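Local coordinates for protein transport protein SECE2 (PDB 3ONR), which binds calcium ions at sites between subunits of a hollow, spherical dodecamer and may also sequester other small ligands, at residues V4-D9 and V62-R67; A39-Q44 and I58-S63. The protein carries 2 engineered substitutions. All coordinates share one frame; numbering follows the deposited sequence.

Contact 1: V4-D9 and V62-R67; sequences VYKVID and VSFKMR
Phe64 and Lys6 form a hydrogen-bonded pair of an antiparallel ladder, and the two side chains run alongside each other in the same direction. The Phe64 CG sits between the backbone N and the carbonyl carbon, the crowded position (chi1 45°), and its ring comes to rest beside the lysine chain: CE1 is 3.8 Å from Lys6 CB, and Phe64 CZ also meets Lys6 CG and CD. Lys6 O sits over one face of the ring, nearer its rim than its centre, while Ile8 CG1 reaches the ring edge in plane, 3.9 Å from Phe64 CE2. That same Ile8 CG1, likewise between N and carbonyl carbon (chi1 58°), touches Val62 CG2, so one methylene serves two neighbours. Just past the end of strand 54-65, Met66 runs extended beyond CG, and its SD packs 3.6 Å from Val4 CG1 while CE approaches Tyr5 O and Lys6 CB. The Tyr5 ring turns CD2 to the backbone, 3.4 Å from Lys65 N, with Phe64 C at its edge. Val7 CG2 and Ser63 CB meet on the other face of the sheet from Phe64. Five backbone bonds fix the register; Met66 N to Val4 O, at 2.9 Å and 174°, carries the hydrogen bonding one residue past the last bridge, Tyr5 with Lys65. One water accepts from Val4 N and donates to Met66 O at 2.8 Å. Leu72 of a neighbouring subunit packs on Phe64, Ile8 and Lys6, and Tyr5 and Val7 continue the sheet into a strand of another neighbouring subunit. Joining strand 4-14 to the central strand 54-65, the ladder belongs to the three-stranded antiparallel sheet that, with one helix, makes up the dodecin fold.

Contact 2: A39-Q44 and I58-S63; sequences ARVIEQ and IKLEVS
Ile58 CD1 lies between two side chains of the partner strand, 3.8 Å from Val41 CG1 and 3.7 Å from Gln44 CG. It meets them differently: Val41 and Ile58 cross at about a right angle, whereas the aliphatic part of Gln44 runs alongside Ile58. Val41, with CG1 anti to its backbone N (chi1 177°), offers its other methyl, CG2, to Leu60 CD2 at 3.7 Å. Further along, Ala39 CB reaches Val62 CG1. Helix 18-32 packs on Ile58 and Leu60 from this face. Mid-strand the register slips by one residue in a classic beta bulge, because Ile42 and Glu43 both face Lys59 in the hairpin of strands 38-48 and 54-65. Lys59 O receives Ile42 N at 2.8 Å and, weakly, Glu43 N at 3.4 Å, while Lys59 N returns a bond to Glu43 O. The negative psi of Ile42 (-43°) marks the bulge, and its CB is directed toward the partner strand. Ile42 CG2 meets Lys59 CE at 3.9 Å, and CD1 lies 3.8 Å from both Glu61 CB and OE2, touching the aliphatic and the carboxylate parts alike. The polar ends find their partners on other chains: Arg40 NH2 bonds Glu43 OE1 and Glu61 OE1 bonds Lys59 NZ, both partners on a neighbouring subunit, and Lys59 is matched by Glu61 of another neighbouring subunit.

Both contacts use strand 54-65, the middle strand of the sheet, and share Val62 and Ser63: contact 1 adds strand 4-14 on one side, contact 2 strand 38-48 on the other. The centre of contact 2 lies about 6 Å from the centre of the chain, that of contact 1 about 13 Å, yet each is partly buried, with five buried residues. They meet where Asp9 OD1 comes within 3.3 Å of Glu61 CB. Contact 1 keeps an unbroken register and places an aromatic ring and a thioether among aliphatic chains; contact 2 carries a bulge and has a largely apolar face toward helix 18-32 and, on the other, charged side chains whose partners lie on other subunits.

Contact 1: V4-D9 and V62-R67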
loop_
_atom_site.group_PDB
_atom_site.type_symbol
_atom_site.label_atom_id
_atom_site.label_comp_id
_atom_site.label_asym_id
_atom_site.label_seq_id
_atom_site.Cartn_x
_atom_site.Cartn_y
_atom_site.Cartn_z
ATOM N N VAL A 4 -13.055 25.273 -3.350
ATOM C CA VAL A 4 -12.194 24.357 -2.613
ATOM C C VAL A 4 -13.043 23.455 -1.739
ATOM O O VAL A 4 -14.036 23.920 -1.179
ATOM C CB VAL A 4 -11.190 25.216 -1.756
ATOM C CG1 VAL A 4 -10.347 24.271 -0.867
ATOM C CG2 VAL A 4 -10.322 26.025 -2.684
ATOM N N TYR A 5 -12.652 22.184 -1.534
ATOM C CA TYR A 5 -13.472 21.230 -0.852
ATOM C C TYR A 5 -12.727 20.623 0.348
ATOM O O TYR A 5 -11.479 20.592 0.355
ATOM C CB TYR A 5 -13.782 20.072 -1.769
ATOM C CG TYR A 5 -14.477 20.531 -3.026
ATOM C CD1 TYR A 5 -13.756 21.052 -4.100
ATOM C CD2 TYR A 5 -15.880 20.343 -3.160
ATOM C CE1 TYR A 5 -14.406 21.504 -5.229
ATOM C CE2 TYR A 5 -16.571 20.845 -4.299
ATOM C CZ TYR A 5 -15.820 21.362 -5.334
ATOM O OH TYR A 5 -16.441 21.830 -6.508
ATOM N N LYS A 6 -13.483 20.223 1.333
ATOM C CA LYS A 6 -12.918 19.545 2.492
ATOM C C LYS A 6 -13.238 18.092 2.399
ATOM O O LYS A 6 -14.295 17.713 1.867
ATOM C CB LYS A 6 -13.516 20.145 3.780
ATOM C CG LYS A 6 -12.894 19.481 5.041
ATOM C CD LYS A 6 -13.197 20.342 6.264
ATOM C CE LYS A 6 -12.955 19.562 7.530
ATOM N NZ LYS A 6 -11.547 19.341 7.849
ATOM N N VAL A 7 -12.312 17.249 2.807
ATOM C CA VAL A 7 -12.543 15.782 2.687
ATOM C C VAL A 7 -12.533 15.238 4.107
ATOM O O VAL A 7 -11.518 15.446 4.850
ATOM C CB VAL A 7 -11.307 15.109 1.934
ATOM C CG1 VAL A 7 -11.516 13.537 1.781
ATOM C CG2 VAL A 7 -11.146 15.761 0.641
ATOM N N ILE A 8 -13.555 14.457 4.467
ATOM C CA ILE A 8 -13.387 13.822 5.766
ATOM C C ILE A 8 -13.754 12.342 5.709
ATOM O O ILE A 8 -14.363 11.884 4.729
ATOM C CB ILE A 8 -14.332 14.486 6.758
ATOM C CG1 ILE A 8 -15.744 14.337 6.230
ATOM C CG2 ILE A 8 -13.991 15.925 6.938
ATOM C CD1 ILE A 8 -16.753 14.512 7.316
ATOM N N ASP A 9 -13.379 11.648 6.770
ATOM C CA ASP A 9 -13.638 10.235 6.934
ATOM C C ASP A 9 -14.707 10.088 8.074
ATOM O O ASP A 9 -14.625 10.795 9.081
ATOM C CB ASP A 9 -12.369 9.585 7.367
ATOM C CG ASP A 9 -11.464 9.154 6.147
ATOM O OD1 ASP A 9 -11.817 9.431 4.974
ATOM O OD2 ASP A 9 -10.416 8.526 6.416
ATOM N N VAL A 62 -15.835 11.183 2.251
ATOM C CA VAL A 62 -16.708 12.050 1.452
ATOM C C VAL A 62 -16.043 13.440 1.392
ATOM O O VAL A 62 -15.234 13.779 2.259
ATOM C CB VAL A 62 -18.160 12.208 2.108
ATOM C CG1 VAL A 62 -18.844 10.822 2.100
ATOM C CG2 VAL A 62 -18.030 12.724 3.555
ATOM N N SER A 63 -16.426 14.230 0.393
ATOM C CA SER A 63 -15.941 15.620 0.341
ATOM C C SER A 63 -17.077 16.579 0.076
ATOM O O SER A 63 -18.135 16.174 -0.425
ATOM C CB SER A 63 -14.868 15.748 -0.712
ATOM O OG SER A 63 -15.355 15.289 -1.973
ATOM N N PHE A 64 -16.873 17.857 0.372
ATOM C CA PHE A 64 -17.923 18.881 0.174
ATOM C C PHE A 64 -17.271 20.220 0.078
ATOM O O PHE A 64 -16.140 20.430 0.555
ATOM C CB PHE A 64 -18.928 18.902 1.396
ATOM C CG PHE A 64 -18.242 18.845 2.764
ATOM C CD1 PHE A 64 -17.854 19.999 3.419
ATOM C CD2 PHE A 64 -17.886 17.646 3.304
ATOM C CE1 PHE A 64 -17.165 19.943 4.629
ATOM C CE2 PHE A 64 -17.221 17.578 4.534
ATOM C CZ PHE A 64 -16.848 18.710 5.185
ATOM N N LYS A 65 -17.940 21.095 -0.619
ATOM C CA LYS A 65 -17.446 22.509 -0.758
ATOM C C LYS A 65 -17.235 23.184 0.609
ATOM O O LYS A 65 -18.059 23.015 1.516
ATOM C CB LYS A 65 -18.452 23.289 -1.600
ATOM C CG LYS A 65 -17.925 24.559 -2.226
ATOM C CD LYS A 65 -18.678 24.820 -3.544
ATOM C CE LYS A 65 -18.246 26.108 -4.137
ATOM N NZ LYS A 65 -19.037 26.305 -5.387
ATOM N N MET A 66 -16.126 23.930 0.767
ATOM C CA MET A 66 -15.874 24.737 1.986
ATOM C C MET A 66 -16.674 25.983 1.881
ATOM O O MET A 66 -16.497 26.672 0.931
ATOM C CB MET A 66 -14.435 25.244 2.030
ATOM C CG MET A 66 -13.400 24.150 2.249
ATOM S SD MET A 66 -11.738 24.913 2.418
ATOM C CE MET A 66 -11.215 23.403 3.181
ATOM N N ARG A 67 -17.504 26.319 2.875
ATOM C CA ARG A 67 -18.220 27.625 2.818
ATOM C C ARG A 67 -17.381 28.665 3.539
ATOM O O ARG A 67 -16.854 28.350 4.617
ATOM C CB ARG A 67 -19.600 27.500 3.477
HETATM O O HOH W 1 -15.226 26.942 -1.561
#

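Contact 2: A39-Q44 and I58-S63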
loop_
_atom_site.group_PDB
_atom_site.type_symbol
_atom_site.label_atom_id
_atom_site.label_comp_id
_atom_site.label_asym_id
_atom_site.label_seq_id
_atom_site.Cartn_x
_atom_site.Cartn_y
_atom_site.Cartn_z
ATOM N N ALA A 39 -19.424 8.391 -2.039
ATOM C CA ALA A 39 -18.751 8.084 -0.771
ATOM C C ALA A 39 -17.885 6.870 -0.978
ATOM O O ALA A 39 -18.428 5.840 -1.437
ATOM C CB ALA A 39 -19.725 7.752 0.330
ATOM N N ARG A 40 -16.592 6.948 -0.699
ATOM C CA ARG A 40 -15.680 5.766 -0.998
ATOM C C ARG A 40 -15.486 4.916 0.228
ATOM O O ARG A 40 -15.282 5.434 1.342
ATOM C CB ARG A 40 -14.298 6.274 -1.485
ATOM C CG ARG A 40 -13.350 5.201 -1.964
ATOM C CD ARG A 40 -12.074 5.883 -2.518
ATOM N NE ARG A 40 -12.521 7.066 -3.262
ATOM C CZ ARG A 40 -11.763 7.870 -4.002
ATOM N NH1 ARG A 40 -12.341 8.898 -4.628
ATOM N NH2 ARG A 40 -10.450 7.660 -4.147
ATOM N N VAL A 41 -15.537 3.591 0.080
ATOM C CA VAL A 41 -15.305 2.744 1.252
ATOM C C VAL A 41 -13.779 2.590 1.526
ATOM O O VAL A 41 -13.039 2.188 0.640
ATOM C CB VAL A 41 -15.928 1.341 1.003
ATOM C CG1 VAL A 41 -15.628 0.407 2.184
ATOM C CG2 VAL A 41 -17.454 1.579 0.930
ATOM N N ILE A 42 -13.347 2.946 2.750
ATOM C CA ILE A 42 -11.921 2.892 3.127
ATOM C C ILE A 42 -11.649 1.622 3.944
ATOM O O ILE A 42 -10.624 0.946 3.732
ATOM C CB ILE A 42 -11.538 4.135 4.023
ATOM C CG1 ILE A 42 -11.994 5.437 3.293
ATOM C CG2 ILE A 42 -9.988 4.267 4.251
ATOM C CD1 ILE A 42 -11.421 5.558 1.842
ATOM N N GLU A 43 -12.555 1.314 4.883
ATOM C CA GLU A 43 -12.322 0.107 5.754
ATOM C C GLU A 43 -13.641 -0.430 6.247
ATOM O O GLU A 43 -14.607 0.299 6.325
ATOM C CB GLU A 43 -11.403 0.534 6.952
ATOM C CG GLU A 43 -11.001 -0.666 7.809
ATOM C CD GLU A 43 -9.923 -0.291 8.853
ATOM O OE1 GLU A 43 -10.281 0.025 10.024
ATOM O OE2 GLU A 43 -8.708 -0.336 8.501
ATOM N N GLN A 44 -13.692 -1.731 6.576
ATOM C CA GLN A 44 -14.863 -2.338 7.209
ATOM C C GLN A 44 -14.349 -3.205 8.362
ATOM O O GLN A 44 -13.227 -3.779 8.363
ATOM C CB GLN A 44 -15.599 -3.263 6.208
ATOM C CG GLN A 44 -16.277 -2.480 5.098
ATOM C CD GLN A 44 -16.699 -3.360 3.970
ATOM O OE1 GLN A 44 -17.892 -3.638 3.793
ATOM N NE2 GLN A 44 -15.716 -3.879 3.262
ATOM N N ILE A 58 -18.313 0.746 9.156
ATOM C CA ILE A 58 -17.709 1.014 7.835
ATOM C C ILE A 58 -17.230 2.478 7.775
ATOM O O ILE A 58 -17.972 3.347 8.195
ATOM C CB ILE A 58 -18.659 0.663 6.680
ATOM C CG1 ILE A 58 -17.993 0.861 5.312
ATOM C CG2 ILE A 58 -19.949 1.560 6.733
ATOM C CD1 ILE A 58 -18.809 0.117 4.199
ATOM N N LYS A 59 -15.967 2.664 7.362
ATOM C CA LYS A 59 -15.332 4.002 7.305
ATOM C C LYS A 59 -15.474 4.403 5.840
ATOM O O LYS A 59 -15.041 3.636 4.909
ATOM C CB LYS A 59 -13.833 3.916 7.712
ATOM C CG LYS A 59 -13.161 5.290 7.627
ATOM C CD LYS A 59 -11.942 5.344 8.518
ATOM C CE LYS A 59 -10.822 4.531 8.003
ATOM N NZ LYS A 59 -9.576 4.812 8.867
ATOM N N LEU A 60 -16.031 5.600 5.645
ATOM C CA LEU A 60 -16.304 6.191 4.345
ATOM C C LEU A 60 -15.553 7.535 4.194
ATOM O O LEU A 60 -15.422 8.261 5.142
ATOM C CB LEU A 60 -17.760 6.540 4.200
ATOM C CG LEU A 60 -18.782 5.358 4.369
ATOM C CD1 LEU A 60 -20.169 5.871 4.282
ATOM C CD2 LEU A 60 -18.532 4.319 3.245
ATOM N N GLU A 61 -15.131 7.828 2.986
ATOM C CA GLU A 61 -14.501 9.171 2.737
ATOM C C GLU A 61 -15.501 9.955 1.859
ATOM O O GLU A 61 -15.949 9.441 0.822
ATOM C CB GLU A 61 -13.177 8.956 1.995
ATOM C CG GLU A 61 -12.411 10.234 1.692
ATOM C CD GLU A 61 -11.174 10.042 0.793
ATOM O OE1 GLU A 61 -10.967 10.860 -0.110
ATOM O OE2 GLU A 61 -10.367 9.120 0.984
ATOM N N VAL A 62 -15.835 11.183 2.251
ATOM C CA VAL A 62 -16.708 12.050 1.452
ATOM C C VAL A 62 -16.043 13.440 1.392
ATOM O O VAL A 62 -15.234 13.779 2.259
ATOM C CB VAL A 62 -18.160 12.208 2.108
ATOM C CG1 VAL A 62 -18.844 10.822 2.100
ATOM C CG2 VAL A 62 -18.030 12.724 3.555
ATOM N N SER A 63 -16.426 14.230 0.393
ATOM C CA SER A 63 -15.941 15.620 0.341
ATOM C C SER A 63 -17.077 16.579 0.076
ATOM O O SER A 63 -18.135 16.174 -0.425
ATOM C CB SER A 63 -14.868 15.748 -0.712
ATOM O OG SER A 63 -15.355 15.289 -1.973
#